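Thermosome subunit (Methanococcoides burtonii, PDB 3AQ1) probably binds and hydrolyses ATP to help unfolded proteins fold, as a group II chaperonin subunit captured here as an open-state monomer. Local coordinates at residues D162-I167 against L326-T331. Residues are numbered along the deposited sequence; the frame is centred on the assembly and turned at random.
Sequences DDSELI and LLHGGT
The hydroxyl of Ser164 meets the backbone of strand 323-329 at Leu327 and His328. With OG anti to its own carbonyl carbon, beside the backbone N (chi1 -72°), the hydroxyl is set toward His328 and accepts its N-H at 2.7 Å from N to OG, nearly straight at 173°. The same hydroxyl has a weak hydrogen bond to Ile161 O and sits 3.5 Å from CD1 of Leu327, whose side chain packs against Leu127 of helix 121-132, which Ser164 also touches, and against Leu338 and Leu342 of helix 332-355. An alanine at Ser164 would probably leave the amide of His328 without this acceptor and Ile161 O without its weak partner. One residue on, Glu165 and Leu326 form an antiparallel hydrogen-bonded pair, Glu165 N to Leu326 O and Leu326 N to Glu165 O both 3.0 Å. On its other edge Leu327 bonds through its backbone to Glu154 and Arg156 of the parallel strand 151-157, which makes strand 323-329 the middle one of a small three-stranded mixed sheet, consistent with the intermediate domain that joins the equatorial and apical domains in group II chaperonins. On the face shared by Glu165 and Leu326 the glutamate chain, extended beyond CG, runs aslant to the leucine, with OE1 3.8 Å from CD1 of Leu326. The same methyl also meets CG1 of Ile167, at 4.2 Å, and Tyr313 of strand 310-317 adjoins both apolar residues. The imidazole of His328 has CA of Ser164 at its edge, in the ring plane, while its ND1 is 2.9 Å from Asp163 O. Beside it lies CB of Asp163, whose carboxylate is turned back to its own chain, OD2 accepting the N-H of Ser160.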
ATOM      1  N   ASP A 162       6.160  21.864   2.156  1.00 74.06           N
ATOM      2  CA  ASP A 162       7.486  21.964   1.545  1.00 78.33           C
ATOM      3  C   ASP A 162       8.608  21.750   2.571  1.00 66.92           C
ATOM      4  O   ASP A 162       9.736  21.413   2.213  1.00 69.68           O
ATOM      5  CB  ASP A 162       7.656  23.328   0.861  1.00 90.09           C
ATOM      6  CG  ASP A 162       6.983  23.400  -0.503  1.00 97.19           C
ATOM      7  OD1 ASP A 162       7.016  22.392  -1.253  1.00 80.49           O
ATOM      8  OD2 ASP A 162       6.440  24.483  -0.829  1.00111.64           O
ATOM      9  N   ASP A 163       8.288  21.958   3.842  1.00 49.84           N
ATOM     10  CA  ASP A 163       9.237  21.764   4.919  1.00 48.48           C
ATOM     11  C   ASP A 163       9.225  20.304   5.353  1.00 60.04           C
ATOM     12  O   ASP A 163       9.864  19.948   6.331  1.00 67.43           O
ATOM     13  CB  ASP A 163       8.876  22.627   6.134  1.00 59.95           C
ATOM     14  CG  ASP A 163       8.807  24.106   5.817  1.00 80.67           C
ATOM     15  OD1 ASP A 163       9.552  24.564   4.921  1.00 94.75           O
ATOM     16  OD2 ASP A 163       8.009  24.811   6.480  1.00 79.48           O
ATOM     17  N   SER A 164       8.481  19.455   4.657  1.00 60.91           N
ATOM     18  CA  SER A 164       8.495  18.040   5.012  1.00 61.39           C
ATOM     19  C   SER A 164       9.873  17.422   4.750  1.00 55.91           C
ATOM     20  O   SER A 164      10.553  17.777   3.793  1.00 55.45           O
ATOM     21  CB  SER A 164       7.373  17.282   4.294  1.00 57.47           C
ATOM     22  OG  SER A 164       6.113  17.629   4.854  1.00 55.06           O
ATOM     23  N   GLU A 165      10.301  16.519   5.620  1.00 54.06           N
ATOM     24  CA  GLU A 165      11.617  15.914   5.462  1.00 57.41           C
ATOM     25  C   GLU A 165      11.541  14.421   5.200  1.00 55.92           C
ATOM     26  O   GLU A 165      10.618  13.735   5.649  1.00 47.69           O
ATOM     27  CB  GLU A 165      12.487  16.158   6.697  1.00 59.89           C
ATOM     28  CG  GLU A 165      12.806  17.605   6.982  1.00 55.81           C
ATOM     29  CD  GLU A 165      13.491  17.791   8.323  1.00 66.28           C
ATOM     30  OE1 GLU A 165      12.843  18.268   9.285  1.00 73.71           O
ATOM     31  OE2 GLU A 165      14.682  17.453   8.412  1.00 73.95           O
ATOM     32  N   LEU A 166      12.533  13.924   4.474  1.00 56.32           N
ATOM     33  CA  LEU A 166      12.710  12.496   4.314  1.00 49.79           C
ATOM     34  C   LEU A 166      13.932  12.077   5.107  1.00 45.12           C
ATOM     35  O   LEU A 166      15.059  12.277   4.669  1.00 53.43           O
ATOM     36  CB  LEU A 166      12.885  12.150   2.846  1.00 53.98           C
ATOM     37  CG  LEU A 166      11.978  11.018   2.389  1.00 62.49           C
ATOM     38  CD1 LEU A 166      10.527  11.466   2.513  1.00 54.63           C
ATOM     39  CD2 LEU A 166      12.305  10.620   0.967  1.00 67.83           C
ATOM     40  N   ILE A 167      13.709  11.517   6.286  1.00 54.07           N
ATOM     41  CA  ILE A 167      14.804  11.066   7.131  1.00 50.49           C
ATOM     42  C   ILE A 167      15.177   9.635   6.801  1.00 55.54           C
ATOM     43  O   ILE A 167      14.311   8.767   6.750  1.00 54.06           O
ATOM     44  CB  ILE A 167      14.433  11.120   8.611  1.00 51.15           C
ATOM     45  CG1 ILE A 167      14.294  12.574   9.059  1.00 49.21           C
ATOM     46  CG2 ILE A 167      15.453  10.355   9.443  1.00 34.75           C
ATOM     47  CD1 ILE A 167      15.186  13.528   8.320  1.00 42.36           C
ATOM     48  N   LEU A 326       8.885  13.167   8.002  1.00 38.16           N
ATOM     49  CA  LEU A 326       8.364  14.190   8.892  1.00 41.60           C
ATOM     50  C   LEU A 326       7.463  15.091   8.055  1.00 56.35           C
ATOM     51  O   LEU A 326       7.943  15.950   7.315  1.00 62.26           O
ATOM     52  CB  LEU A 326       9.491  14.998   9.524  1.00 39.46           C
ATOM     53  CG  LEU A 326      10.476  14.182  10.349  1.00 42.60           C
ATOM     54  CD1 LEU A 326      11.526  15.085  10.945  1.00 47.02           C
ATOM     55  CD2 LEU A 326       9.725  13.437  11.433  1.00 42.24           C
ATOM     56  N   LEU A 327       6.155  14.870   8.159  1.00 58.83           N
ATOM     57  CA  LEU A 327       5.167  15.596   7.360  1.00 52.06           C
ATOM     58  C   LEU A 327       4.755  16.916   8.007  1.00 52.00           C
ATOM     59  O   LEU A 327       4.273  16.927   9.144  1.00 49.46           O
ATOM     60  CB  LEU A 327       3.928  14.725   7.157  1.00 47.04           C
ATOM     61  CG  LEU A 327       2.802  15.257   6.274  1.00 41.45           C
ATOM     62  CD1 LEU A 327       3.335  15.568   4.891  1.00 39.92           C
ATOM     63  CD2 LEU A 327       1.682  14.229   6.205  1.00 36.36           C
ATOM     64  N   HIS A 328       4.945  18.020   7.284  1.00 48.17           N
ATOM     65  CA  HIS A 328       4.518  19.341   7.759  1.00 52.27           C
ATOM     66  C   HIS A 328       3.274  19.889   7.036  1.00 62.08           C
ATOM     67  O   HIS A 328       3.071  19.647   5.846  1.00 60.83           O
ATOM     68  CB  HIS A 328       5.658  20.349   7.634  1.00 59.24           C
ATOM     69  CG  HIS A 328       6.746  20.158   8.640  1.00 65.04           C
ATOM     70  ND1 HIS A 328       7.862  19.392   8.391  1.00 68.15           N
ATOM     71  CD2 HIS A 328       6.886  20.627   9.903  1.00 65.54           C
ATOM     72  CE1 HIS A 328       8.643  19.395   9.460  1.00 70.99           C
ATOM     73  NE2 HIS A 328       8.071  20.133  10.392  1.00 57.32           N
ATOM     74  N   GLY A 329       2.452  20.631   7.775  1.00 68.66           N
ATOM     75  CA  GLY A 329       1.282  21.303   7.229  1.00 68.98           C
ATOM     76  C   GLY A 329       1.053  22.621   7.952  1.00 70.68           C
ATOM     77  O   GLY A 329       1.701  22.879   8.964  1.00 61.18           O
ATOM     78  N   GLY A 330       0.141  23.455   7.451  1.00 68.99           N
ATOM     79  CA  GLY A 330      -0.107  24.738   8.086  1.00 58.93           C
ATOM     80  C   GLY A 330      -0.517  24.614   9.546  1.00 61.65           C
ATOM     81  O   GLY A 330      -0.006  25.330  10.415  1.00 59.07           O
ATOM     82  N   THR A 331      -1.440  23.690   9.815  1.00 67.72           N
ATOM     83  CA  THR A 331      -2.059  23.547  11.136  1.00 73.20           C
ATOM     84  C   THR A 331      -2.112  22.097  11.607  1.00 72.13           C
ATOM     85  O   THR A 331      -1.815  21.176  10.858  1.00 71.49           O
ATOM     86  CB  THR A 331      -3.529  24.035  11.119  1.00 74.26           C
ATOM     87  OG1 THR A 331      -4.353  23.061  10.460  1.00 62.18           O
ATOM     88  CG2 THR A 331      -3.650  25.361  10.394  1.00 77.48           C
TER